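Local coordinates for protein GlcNAc Inducible Gene 2, GIG2 (Candida albicans, PDB 6AKZ) that binds a ferric ion and is probably an oxygenase of the DUF1479 family, which belongs to the cupin clan, at residues Q24-S29 with M205-Y210; K33-S38 with Y303-I308; N104-F109 with K134-A139; D420-K423 with S428-S431. All coordinates share one frame; numbering follows the deposited sequence.

Interaction 1 of 4, residues Q24-S29 with M205-Y210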
loop_
_atom_site.group_PDB
_atom_site.type_symbol
_atom_site.label_atom_id
_atom_site.label_comp_id
_atom_site.label_asym_id
_atom_site.label_seq_id
_atom_site.Cartn_x
_atom_site.Cartn_y
_atom_site.Cartn_z
ATOM N N GLN A 24 4.503 -7.374 -25.750
ATOM C CA GLN A 24 3.586 -7.945 -26.733
ATOM C C GLN A 24 2.525 -8.829 -26.135
ATOM O O GLN A 24 1.452 -8.917 -26.726
ATOM C CB GLN A 24 4.318 -8.588 -27.901
ATOM C CG GLN A 24 4.957 -7.524 -28.798
ATOM C CD GLN A 24 6.306 -7.924 -29.332
ATOM O OE1 GLN A 24 6.729 -9.084 -29.224
ATOM N NE2 GLN A 24 7.004 -6.960 -29.904
ATOM N N ARG A 25 2.774 -9.383 -24.948
ATOM C CA ARG A 25 1.693 -10.021 -24.153
ATOM C C ARG A 25 0.623 -9.055 -23.675
ATOM O O ARG A 25 -0.568 -9.353 -23.714
ATOM C CB ARG A 25 2.261 -10.762 -22.939
ATOM C CG ARG A 25 1.323 -11.820 -22.357
ATOM C CD ARG A 25 1.871 -12.339 -21.041
ATOM N NE ARG A 25 1.511 -11.363 -20.033
ATOM C CZ ARG A 25 2.280 -10.908 -19.039
ATOM N NH1 ARG A 25 3.515 -11.318 -18.859
ATOM N NH2 ARG A 25 1.765 -10.002 -18.202
ATOM N N LEU A 26 1.052 -7.885 -23.226
ATOM C CA LEU A 26 0.148 -6.899 -22.593
ATOM C C LEU A 26 -0.826 -6.155 -23.521
ATOM O O LEU A 26 -1.967 -5.975 -23.222
ATOM C CB LEU A 26 1.015 -5.914 -21.812
ATOM C CG LEU A 26 1.781 -6.497 -20.619
ATOM C CD1 LEU A 26 2.769 -5.507 -20.043
ATOM C CD2 LEU A 26 0.823 -6.967 -19.507
ATOM N N ILE A 27 -0.377 -5.779 -24.702
ATOM C CA ILE A 27 -1.194 -5.042 -25.601
ATOM C C ILE A 27 -1.335 -5.881 -26.876
ATOM O O ILE A 27 -0.321 -6.207 -27.470
ATOM C CB ILE A 27 -0.564 -3.656 -25.868
ATOM C CG1 ILE A 27 -0.445 -2.910 -24.497
ATOM C CG2 ILE A 27 -1.414 -2.859 -26.852
ATOM C CD1 ILE A 27 -0.312 -1.391 -24.589
ATOM N N LYS A 28 -2.575 -6.216 -27.216
ATOM C CA LYS A 28 -2.924 -6.998 -28.423
ATOM C C LYS A 28 -2.828 -6.101 -29.657
ATOM O O LYS A 28 -3.340 -4.990 -29.618
ATOM C CB LYS A 28 -4.393 -7.467 -28.324
ATOM C CG LYS A 28 -4.748 -8.394 -27.161
ATOM C CD LYS A 28 -3.879 -9.635 -27.097
ATOM C CE LYS A 28 -4.160 -10.494 -25.859
ATOM N NZ LYS A 28 -2.990 -10.582 -24.928
ATOM N N SER A 29 -2.275 -6.602 -30.781
ATOM C CA SER A 29 -2.118 -5.795 -32.018
ATOM C C SER A 29 -3.332 -5.034 -32.456
ATOM O O SER A 29 -3.258 -3.885 -32.882
ATOM C CB SER A 29 -1.683 -6.690 -33.193
ATOM O OG SER A 29 -0.290 -6.813 -33.098
ATOM N N MET A 205 -1.432 -12.405 -13.255
ATOM C CA MET A 205 -2.625 -11.972 -12.544
ATOM C C MET A 205 -2.493 -10.483 -12.174
ATOM O O MET A 205 -3.456 -9.763 -12.356
ATOM C CB MET A 205 -2.872 -12.834 -11.303
ATOM C CG MET A 205 -3.264 -14.257 -11.675
ATOM S SD MET A 205 -4.688 -14.354 -12.774
ATOM C CE MET A 205 -5.964 -13.458 -11.919
ATOM N N TYR A 206 -1.284 -10.049 -11.807
ATOM C CA TYR A 206 -1.072 -8.618 -11.476
ATOM C C TYR A 206 -1.385 -7.770 -12.671
ATOM O O TYR A 206 -2.139 -6.795 -12.585
ATOM C CB TYR A 206 0.313 -8.358 -10.947
ATOM C CG TYR A 206 0.449 -7.282 -9.905
ATOM C CD1 TYR A 206 -0.503 -6.248 -9.773
ATOM C CD2 TYR A 206 1.591 -7.237 -9.140
ATOM C CE1 TYR A 206 -0.294 -5.247 -8.820
ATOM C CE2 TYR A 206 1.816 -6.208 -8.211
ATOM C CZ TYR A 206 0.870 -5.228 -8.083
ATOM O OH TYR A 206 1.051 -4.201 -7.157
ATOM N N SER A 207 -0.849 -8.120 -13.854
ATOM C CA SER A 207 -1.172 -7.359 -15.030
ATOM C C SER A 207 -2.601 -7.366 -15.481
ATOM O O SER A 207 -3.096 -6.324 -16.030
ATOM C CB SER A 207 -0.208 -7.809 -16.203
ATOM O OG SER A 207 -0.639 -9.050 -16.730
ATOM N N GLU A 208 -3.357 -8.419 -15.171
ATOM C CA GLU A 208 -4.759 -8.433 -15.473
ATOM C C GLU A 208 -5.557 -7.406 -14.695
ATOM O O GLU A 208 -6.617 -7.030 -15.163
ATOM C CB GLU A 208 -5.468 -9.785 -15.202
ATOM C CG GLU A 208 -5.256 -10.847 -16.232
ATOM C CD GLU A 208 -5.954 -10.559 -17.558
ATOM O OE1 GLU A 208 -7.238 -10.579 -17.719
ATOM O OE2 GLU A 208 -5.165 -10.307 -18.441
ATOM N N VAL A 209 -5.100 -7.024 -13.508
ATOM C CA VAL A 209 -5.679 -5.867 -12.755
ATOM C C VAL A 209 -5.852 -4.631 -13.656
ATOM O O VAL A 209 -6.801 -3.861 -13.509
ATOM C CB VAL A 209 -4.811 -5.547 -11.515
ATOM C CG1 VAL A 209 -5.295 -4.279 -10.781
ATOM C CG2 VAL A 209 -4.766 -6.742 -10.589
ATOM N N TYR A 210 -4.876 -4.409 -14.561
ATOM C CA TYR A 210 -4.788 -3.231 -15.422
ATOM C C TYR A 210 -5.263 -3.495 -16.881
ATOM O O TYR A 210 -5.086 -2.649 -17.753
ATOM C CB TYR A 210 -3.345 -2.712 -15.400
ATOM C CG TYR A 210 -2.839 -2.493 -13.984
ATOM C CD1 TYR A 210 -3.277 -1.413 -13.228
ATOM C CD2 TYR A 210 -1.976 -3.387 -13.357
ATOM C CE1 TYR A 210 -2.831 -1.240 -11.971
ATOM C CE2 TYR A 210 -1.510 -3.166 -12.112
ATOM C CZ TYR A 210 -1.970 -2.105 -11.413
ATOM O OH TYR A 210 -1.569 -1.954 -10.143
#
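Arg25 and Leu26, on the last turn of helix 18-26, converge on a single residue of helix 204-208, Ser207. The arginine comes as a bent arm: CG lies anti to the backbone N (chi1 -160°), and after a straight stretch the chain kinks at chi3 (81°), swinging the guanidinium toward the serine. NH2 then stands 3.0 Å from Ser207 OG, which lies at the edge of the guanidinium and near its plane. The N-H points well off the oxygen, with an angle of only 127°, so this hydrogen bond is weak. Stronger partners are backbone carbonyls at the end of helix 199-202: NH2 also reaches Trp201 O and NH1 reaches Glu202 O. Ser207 OG sits between its own backbone N and carbonyl carbon, a rotamer that lets it turn back along the helix to Asp203 O and Ile204 O as well as face the arginine. Beneath the polar pair, Leu26 brings one methyl, CD2, to 3.6 Å from Ser207 CB. The rest of the leucine packs against Trp201 and Phe214. Just past helix 18-26, Lys28 NZ folds back in a weak bond to Arg25 O at 3.0 Å. The chemistry implies that the guanidinium is held mainly by neutral carbonyl oxygens, with the buried serine hydroxyl as a lesser partner and the leucine methyl packed against the serine CB.

Interaction 2 of 4, residues K33-S38 with Y303-I308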
loop_
_atom_site.group_PDB
_atom_site.type_symbol
_atom_site.label_atom_id
_atom_site.label_comp_id
_atom_site.label_asym_id
_atom_site.label_seq_id
_atom_site.Cartn_x
_atom_site.Cartn_y
_atom_site.Cartn_z
ATOM N N LYS A 33 -4.153 0.841 -31.893
ATOM C CA LYS A 33 -4.656 2.140 -32.320
ATOM C C LYS A 33 -5.436 2.807 -31.211
ATOM O O LYS A 33 -5.216 3.947 -30.925
ATOM C CB LYS A 33 -5.533 2.042 -33.573
ATOM C CG LYS A 33 -4.734 1.849 -34.852
ATOM C CD LYS A 33 -5.579 2.156 -36.089
ATOM C CE LYS A 33 -5.211 1.285 -37.292
ATOM N NZ LYS A 33 -3.761 1.417 -37.635
ATOM N N GLN A 34 -6.398 2.074 -30.660
ATOM C CA GLN A 34 -7.174 2.442 -29.464
ATOM C C GLN A 34 -6.338 2.831 -28.226
ATOM O O GLN A 34 -6.718 3.769 -27.521
ATOM C CB GLN A 34 -8.051 1.259 -29.071
ATOM C CG GLN A 34 -9.374 1.172 -29.828
ATOM C CD GLN A 34 -10.075 -0.172 -29.607
ATOM O OE1 GLN A 34 -9.495 -1.132 -29.081
ATOM N NE2 GLN A 34 -11.341 -0.230 -29.985
ATOM N N VAL A 35 -5.291 2.074 -27.940
ATOM C CA VAL A 35 -4.384 2.397 -26.841
ATOM C C VAL A 35 -3.680 3.761 -27.090
ATOM O O VAL A 35 -3.696 4.645 -26.233
ATOM C CB VAL A 35 -3.329 1.322 -26.587
ATOM C CG1 VAL A 35 -2.384 1.835 -25.517
ATOM C CG2 VAL A 35 -4.008 -0.002 -26.141
ATOM N N THR A 36 -3.069 3.906 -28.274
ATOM C CA THR A 36 -2.550 5.187 -28.701
ATOM C C THR A 36 -3.553 6.334 -28.580
ATOM O O THR A 36 -3.182 7.357 -28.034
ATOM C CB THR A 36 -2.039 5.070 -30.148
ATOM O OG1 THR A 36 -1.090 4.000 -30.187
ATOM C CG2 THR A 36 -1.372 6.394 -30.584
ATOM N N ALA A 37 -4.791 6.197 -29.041
ATOM C CA ALA A 37 -5.736 7.276 -28.868
ATOM C C ALA A 37 -5.960 7.577 -27.399
ATOM O O ALA A 37 -6.054 8.755 -27.028
ATOM C CB ALA A 37 -7.053 6.995 -29.520
ATOM N N SER A 38 -5.986 6.505 -26.598
ATOM C CA SER A 38 -6.304 6.613 -25.160
ATOM C C SER A 38 -5.178 7.375 -24.410
ATOM O O SER A 38 -5.469 8.092 -23.443
ATOM C CB SER A 38 -6.543 5.223 -24.549
ATOM O OG SER A 38 -5.332 4.542 -24.239
ATOM N N TYR A 303 2.940 11.448 -30.286
ATOM C CA TYR A 303 3.327 10.163 -29.636
ATOM C C TYR A 303 3.017 8.964 -30.529
ATOM O O TYR A 303 1.981 8.930 -31.157
ATOM C CB TYR A 303 2.561 9.946 -28.288
ATOM C CG TYR A 303 3.158 10.718 -27.162
ATOM C CD1 TYR A 303 4.183 10.193 -26.415
ATOM C CD2 TYR A 303 2.707 11.993 -26.877
ATOM C CE1 TYR A 303 4.747 10.922 -25.385
ATOM C CE2 TYR A 303 3.244 12.740 -25.850
ATOM C CZ TYR A 303 4.222 12.214 -25.094
ATOM O OH TYR A 303 4.760 13.009 -24.094
ATOM N N GLU A 304 3.885 7.969 -30.497
ATOM C CA GLU A 304 3.651 6.690 -31.163
ATOM C C GLU A 304 4.119 5.572 -30.273
ATOM O O GLU A 304 5.145 5.655 -29.645
ATOM C CB GLU A 304 4.438 6.613 -32.488
ATOM C CG GLU A 304 3.879 7.579 -33.522
ATOM C CD GLU A 304 4.649 7.548 -34.827
ATOM O OE1 GLU A 304 5.743 8.135 -34.847
ATOM O OE2 GLU A 304 4.160 6.931 -35.804
ATOM N N ILE A 305 3.394 4.476 -30.312
ATOM C CA ILE A 305 3.624 3.356 -29.425
ATOM C C ILE A 305 4.937 2.693 -29.686
ATOM O O ILE A 305 5.388 2.658 -30.838
ATOM C CB ILE A 305 2.446 2.356 -29.507
ATOM C CG1 ILE A 305 2.475 1.421 -28.303
ATOM C CG2 ILE A 305 2.497 1.566 -30.812
ATOM C CD1 ILE A 305 1.142 0.768 -28.041
ATOM N N ASP A 306 5.588 2.239 -28.631
ATOM C CA ASP A 306 6.806 1.474 -28.684
ATOM C C ASP A 306 6.494 0.067 -28.140
ATOM O O ASP A 306 6.452 -0.141 -26.907
ATOM C CB ASP A 306 7.923 2.083 -27.807
ATOM C CG ASP A 306 9.094 1.097 -27.562
ATOM O OD1 ASP A 306 9.374 0.285 -28.469
ATOM O OD2 ASP A 306 9.716 1.086 -26.467
ATOM N N LEU A 307 6.341 -0.901 -29.054
ATOM C CA LEU A 307 6.083 -2.262 -28.656
ATOM C C LEU A 307 7.293 -3.142 -28.697
ATOM O O LEU A 307 7.171 -4.337 -28.467
ATOM C CB LEU A 307 4.961 -2.827 -29.498
ATOM C CG LEU A 307 3.599 -2.198 -29.163
ATOM C CD1 LEU A 307 2.670 -2.415 -30.329
ATOM C CD2 LEU A 307 2.917 -2.731 -27.902
ATOM N N ILE A 308 8.475 -2.553 -28.879
ATOM C CA ILE A 308 9.679 -3.331 -29.150
ATOM C C ILE A 308 10.748 -3.226 -28.076
ATOM O O ILE A 308 11.181 -4.263 -27.602
ATOM C CB ILE A 308 10.329 -2.974 -30.534
ATOM C CG1 ILE A 308 9.290 -2.962 -31.672
ATOM C CG2 ILE A 308 11.465 -3.932 -30.847
ATOM C CD1 ILE A 308 8.448 -4.222 -31.819
#
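Thr36, on helix 32-56, faces Ile305 in an irregular stretch of chain, and their CA atoms, 6.5 Å apart, are the nearest CA pair between the two segments. The two side chains pass at a slant, with Thr36 OG1 lying 4.0 Å from Ile305 CB. That hydroxyl is not spent on the isoleucine: chi1 of -55° sets it beside its own backbone N, from where it bonds to Val32 O one helical turn back. The same torsion turns the methyl CG2 toward Tyr303 O, at 4.2 Å. Farther along, Ile305 CD1 makes a looser apolar contact with Val35 CG1 at 4.5 Å, while Phe291 and Val32 pack on the isoleucine too. In the fold, this joins the long helix 32-56 to the loop that runs from helix 278-287 to strand 322-323. Tyr303 turns its ring away from segment 33-38 toward another part of the same helix, meeting Trp39 edge-to-face, with OH bonded to Asp294. At the other end Asp306 closes an Asx turn: Ile308 N donates to OD1 at 3.0 Å, from above the carboxylate plane, and OD2 forms a salt bridge with Lys23.

Interaction 3 of 4, residues N104-F109 with K134-A139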
loop_
_atom_site.group_PDB
_atom_site.type_symbol
_atom_site.label_atom_id
_atom_site.label_comp_id
_atom_site.label_asym_id
_atom_site.label_seq_id
_atom_site.Cartn_x
_atom_site.Cartn_y
_atom_site.Cartn_z
ATOM N N ASN A 104 5.312 8.309 24.236
ATOM C CA ASN A 104 6.325 8.238 25.294
ATOM C C ASN A 104 6.755 6.822 25.651
ATOM O O ASN A 104 7.932 6.590 25.793
ATOM C CB ASN A 104 5.837 8.967 26.525
ATOM C CG ASN A 104 5.744 10.428 26.318
ATOM O OD1 ASN A 104 6.577 11.060 25.656
ATOM N ND2 ASN A 104 4.756 11.007 26.921
ATOM N N GLU A 105 5.809 5.860 25.669
ATOM C CA GLU A 105 6.146 4.451 25.834
ATOM C C GLU A 105 6.992 3.897 24.711
ATOM O O GLU A 105 7.897 3.131 25.006
ATOM C CB GLU A 105 4.905 3.567 25.959
ATOM C CG GLU A 105 4.102 3.890 27.208
ATOM C CD GLU A 105 2.766 3.107 27.343
ATOM O OE1 GLU A 105 1.988 2.883 26.357
ATOM O OE2 GLU A 105 2.423 2.822 28.508
ATOM N N LEU A 106 6.725 4.291 23.462
ATOM C CA LEU A 106 7.626 3.859 22.353
ATOM C C LEU A 106 9.062 4.351 22.506
ATOM O O LEU A 106 10.033 3.658 22.170
ATOM C CB LEU A 106 7.105 4.273 20.982
ATOM C CG LEU A 106 5.804 3.564 20.564
ATOM C CD1 LEU A 106 5.011 4.332 19.503
ATOM C CD2 LEU A 106 6.135 2.189 20.063
ATOM N N VAL A 107 9.184 5.615 22.894
ATOM C CA VAL A 107 10.513 6.228 23.001
ATOM C C VAL A 107 11.232 5.513 24.140
ATOM O O VAL A 107 12.402 5.158 24.005
ATOM C CB VAL A 107 10.401 7.713 23.302
ATOM C CG1 VAL A 107 11.706 8.360 23.746
ATOM C CG2 VAL A 107 9.856 8.444 22.094
ATOM N N GLU A 108 10.550 5.350 25.276
ATOM C CA GLU A 108 11.153 4.552 26.385
ATOM C C GLU A 108 11.623 3.164 25.964
ATOM O O GLU A 108 12.687 2.677 26.412
ATOM C CB GLU A 108 10.188 4.427 27.525
ATOM C CG GLU A 108 10.694 3.547 28.677
ATOM C CD GLU A 108 9.747 3.576 29.860
ATOM O OE1 GLU A 108 9.281 4.716 30.178
ATOM O OE2 GLU A 108 9.489 2.479 30.454
ATOM N N PHE A 109 10.769 2.464 25.216
ATOM C CA PHE A 109 11.141 1.167 24.741
ATOM C C PHE A 109 12.370 1.302 23.897
ATOM O O PHE A 109 13.298 0.549 24.069
ATOM C CB PHE A 109 9.988 0.535 23.872
ATOM C CG PHE A 109 10.299 -0.863 23.398
ATOM C CD1 PHE A 109 11.114 -1.087 22.297
ATOM C CD2 PHE A 109 9.764 -1.964 24.075
ATOM C CE1 PHE A 109 11.370 -2.361 21.866
ATOM C CE2 PHE A 109 10.055 -3.250 23.650
ATOM C CZ PHE A 109 10.882 -3.436 22.555
ATOM N N LYS A 134 3.805 -2.882 23.280
ATOM C CA LYS A 134 2.484 -2.660 23.774
ATOM C C LYS A 134 1.732 -1.490 23.078
ATOM O O LYS A 134 0.531 -1.606 22.771
ATOM C CB LYS A 134 2.511 -2.431 25.294
ATOM C CG LYS A 134 1.115 -2.214 25.916
ATOM C CD LYS A 134 1.277 -1.576 27.292
ATOM C CE LYS A 134 0.245 -2.066 28.296
ATOM N NZ LYS A 134 -0.749 -1.022 28.704
ATOM N N PRO A 135 2.430 -0.330 22.876
ATOM C CA PRO A 135 1.652 0.725 22.225
ATOM C C PRO A 135 1.194 0.346 20.803
ATOM O O PRO A 135 0.088 0.769 20.389
ATOM C CB PRO A 135 2.584 1.944 22.213
ATOM C CG PRO A 135 3.810 1.543 23.035
ATOM C CD PRO A 135 3.738 0.133 23.383
ATOM N N GLN A 136 2.037 -0.360 20.065
ATOM C CA GLN A 136 1.668 -0.899 18.778
ATOM C C GLN A 136 0.462 -1.843 18.791
ATOM O O GLN A 136 -0.528 -1.667 18.024
ATOM C CB GLN A 136 2.846 -1.502 18.058
ATOM C CG GLN A 136 3.819 -0.463 17.551
ATOM C CD GLN A 136 5.123 -1.101 17.229
ATOM O OE1 GLN A 136 5.804 -1.689 18.114
ATOM N NE2 GLN A 136 5.534 -0.960 15.945
ATOM N N THR A 137 0.474 -2.778 19.717
ATOM C CA THR A 137 -0.600 -3.738 19.855
ATOM C C THR A 137 -1.848 -3.032 20.295
ATOM O O THR A 137 -2.936 -3.235 19.701
ATOM C CB THR A 137 -0.191 -4.900 20.803
ATOM O OG1 THR A 137 0.870 -5.595 20.197
ATOM C CG2 THR A 137 -1.311 -5.873 21.015
ATOM N N GLU A 138 -1.723 -2.078 21.231
ATOM C CA GLU A 138 -2.884 -1.335 21.615
ATOM C C GLU A 138 -3.462 -0.437 20.522
ATOM O O GLU A 138 -4.662 -0.234 20.449
ATOM C CB GLU A 138 -2.642 -0.472 22.872
ATOM C CG GLU A 138 -2.397 -1.316 24.140
ATOM C CD GLU A 138 -2.242 -0.438 25.378
ATOM O OE1 GLU A 138 -2.042 0.805 25.228
ATOM O OE2 GLU A 138 -2.340 -1.007 26.499
ATOM N N ALA A 139 -2.584 0.183 19.753
ATOM C CA ALA A 139 -3.005 1.080 18.658
ATOM C C ALA A 139 -3.745 0.311 17.552
ATOM O O ALA A 139 -4.836 0.694 17.062
ATOM C CB ALA A 139 -1.767 1.828 18.073
#
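Glu105 and Leu106 of helix 96-112 grip the ring of Pro135, in the first turn of helix 134-140, from neighbouring positions. The glutamate can be followed outward. Its CB rests on the proline, 3.7 Å from Pro135 CG. CG and CD then climb clear of the ring in an extended chain, and OE1 dips back to 4.0 Å from the same Pro135 CG. The other oxygen, OE2, stays 5.0 Å from Lys134 NZ, too far for a salt bridge, though the opposite charges probably attract. The lysine instead pairs within its own helix, NZ lying 2.7 Å from Glu138 OE2 and meeting it from above the carboxylate plane. Glu138 is further engaged through OE2 with Lys423 and through OE1 with Trp102 NE1, which would be expected to offset any repulsion from the nearby Glu105. The two short helical segments run roughly antiparallel, at 146° with axes 9.7 Å apart, and lie against the main beta sheet of this cupin-clan protein: Leu106 and Gln136 touch Ile178 of strand 178-181, while Gln136 and Ala139 touch Leu370 of strand 367-371. On the sheet side of the proline, Leu106 and the ring lie alongside each other, pointing opposite ways, with Leu106 CG 3.8 Å from Pro135 CG, and the leucine CD2 goes on to Gln136 CG at 4.3 Å. The buried amide of Gln136 is satisfied at both ends, OE1 by Ser133 OG and NE2 by Val130 O.

Interaction 4 of 4, residues D420-K423 with S428-S431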
loop_
_atom_site.group_PDB
_atom_site.type_symbol
_atom_site.label_atom_id
_atom_site.label_comp_id
_atom_site.label_asym_id
_atom_site.label_seq_id
_atom_site.Cartn_x
_atom_site.Cartn_y
_atom_site.Cartn_z
ATOM N N ASP A 420 -0.876 -10.465 26.755
ATOM C CA ASP A 420 -1.870 -9.729 27.514
ATOM C C ASP A 420 -2.220 -8.352 26.893
ATOM O O ASP A 420 -3.289 -7.862 27.211
ATOM C CB ASP A 420 -1.451 -9.459 28.970
ATOM C CG ASP A 420 -1.571 -10.709 29.889
ATOM O OD1 ASP A 420 -2.096 -11.776 29.486
ATOM O OD2 ASP A 420 -1.118 -10.570 31.055
ATOM N N ASP A 421 -1.359 -7.790 26.044
ATOM C CA ASP A 421 -1.656 -6.515 25.330
ATOM C C ASP A 421 -2.845 -6.671 24.372
ATOM O O ASP A 421 -3.434 -5.689 23.906
ATOM C CB ASP A 421 -0.441 -6.062 24.530
ATOM C CG ASP A 421 0.782 -5.786 25.403
ATOM O OD1 ASP A 421 0.553 -5.580 26.616
ATOM O OD2 ASP A 421 1.925 -5.700 24.881
ATOM N N LEU A 422 -3.197 -7.914 24.045
ATOM C CA LEU A 422 -4.336 -8.176 23.227
ATOM C C LEU A 422 -5.591 -8.196 24.037
ATOM O O LEU A 422 -6.616 -8.258 23.478
ATOM C CB LEU A 422 -4.142 -9.487 22.444
ATOM C CG LEU A 422 -2.928 -9.561 21.525
ATOM C CD1 LEU A 422 -2.493 -10.967 21.170
ATOM C CD2 LEU A 422 -3.278 -8.779 20.266
ATOM N N LYS A 423 -5.508 -8.097 25.379
ATOM C CA LYS A 423 -6.618 -7.862 26.209
ATOM C C LYS A 423 -7.671 -8.999 26.149
ATOM O O LYS A 423 -8.878 -8.742 26.248
ATOM C CB LYS A 423 -7.274 -6.509 25.957
ATOM C CG LYS A 423 -6.354 -5.315 25.670
ATOM C CD LYS A 423 -5.630 -4.742 26.853
ATOM C CE LYS A 423 -4.735 -3.582 26.383
ATOM N NZ LYS A 423 -3.597 -3.380 27.299
ATOM N N SER A 428 -9.111 -9.624 18.000
ATOM C CA SER A 428 -7.713 -9.181 17.856
ATOM C C SER A 428 -6.756 -10.329 17.708
ATOM O O SER A 428 -5.806 -10.281 16.943
ATOM C CB SER A 428 -7.242 -8.374 19.031
ATOM O OG SER A 428 -8.080 -7.298 19.268
ATOM N N LYS A 429 -6.957 -11.395 18.491
ATOM C CA LYS A 429 -6.089 -12.527 18.393
ATOM C C LYS A 429 -6.192 -13.189 16.997
ATOM O O LYS A 429 -5.197 -13.645 16.451
ATOM C CB LYS A 429 -6.431 -13.573 19.481
ATOM C CG LYS A 429 -6.063 -13.124 20.854
ATOM C CD LYS A 429 -6.524 -14.052 21.895
ATOM C CE LYS A 429 -5.874 -13.637 23.214
ATOM N NZ LYS A 429 -6.426 -14.483 24.304
ATOM N N ARG A 430 -7.360 -13.149 16.392
ATOM C CA ARG A 430 -7.526 -13.724 15.035
ATOM C C ARG A 430 -6.733 -12.902 14.045
ATOM O O ARG A 430 -6.090 -13.467 13.216
ATOM C CB ARG A 430 -8.986 -13.728 14.632
ATOM C CG ARG A 430 -9.744 -14.875 15.298
ATOM C CD ARG A 430 -11.225 -14.689 15.058
ATOM N NE ARG A 430 -11.961 -15.793 15.691
ATOM C CZ ARG A 430 -13.140 -15.701 16.320
ATOM N NH1 ARG A 430 -13.852 -14.598 16.337
ATOM N NH2 ARG A 430 -13.679 -16.814 16.830
ATOM N N SER A 431 -6.730 -11.582 14.211
ATOM C CA SER A 431 -5.874 -10.729 13.390
ATOM C C SER A 431 -4.336 -10.989 13.401
ATOM O O SER A 431 -3.582 -10.692 12.423
ATOM C CB SER A 431 -6.235 -9.243 13.642
ATOM O OG SER A 431 -7.560 -8.969 13.258
HETATM O O HOH W 1 -7.251 -6.255 21.582
#
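Leu422 meets Ser428 and Lys429 without any stacking of flat groups across the contact; the planar group that matters is the carbonyl of Leu422 itself. Its oxygen accepts a hydrogen bond from a water, 2.8 Å from Leu422 O, and the same water lies 2.7 Å from Ser428 OG, bridging the two segments. The side chains of Leu422, Ser428 and Ser431 also touch Phe141. Beside the water bridge, the leucine divides its two methyls between the helical neighbours: CD2 stands 4.2 Å from Ser428 CB, and CD1 lies at the same distance, 4.2 Å, from Lys429 CG. Leu422 CG is anti to the carbonyl carbon (chi1 -59°), which points the fork at helix 426-431. Lys429 runs across the leucine with an extended chain, offering methylene rather than charge. Ser428 OG has a second partner, Lys146 NZ, so this buried hydroxyl is held by both a lysine and a water. Between the segments the chain bends into helix 426-431. The 3-10 turn 420-422 is closed by Lys423 N bonding to Asp420 O at 2.9 Å; Lys423 takes left-handed backbone angles, and Asp425 OD1 then accepts from Ser428 N. This is a compact 3-10-to-helix connection, with an aspartate just before the helix binding a first-turn N-H, as is common at helix N-termini.

In the fold
Interactions 1 and 2 lie on one side of the chain's centre and 3 and 4 on the other, with about 44 Å between the centres of 1 and 3. Each pair is joined directly. Helices 18-26 and 32-56 follow each other in the chain, and Ile27 of interaction 1 packs on both Val35 and Leu307 of interaction 2. Helix 134-140 of interaction 3 also packs on segment 420-423 of interaction 4, through Thr137 and Leu422. Interactions 3 and 4 are buried; 1 and 2 are partly buried. Chemistry differs too: interaction 1 alone has a direct, though weak, hydrogen bond across its segments, 2 and 3 are van der Waals contacts, and 4 adds a water bridge. All lie away from the iron site.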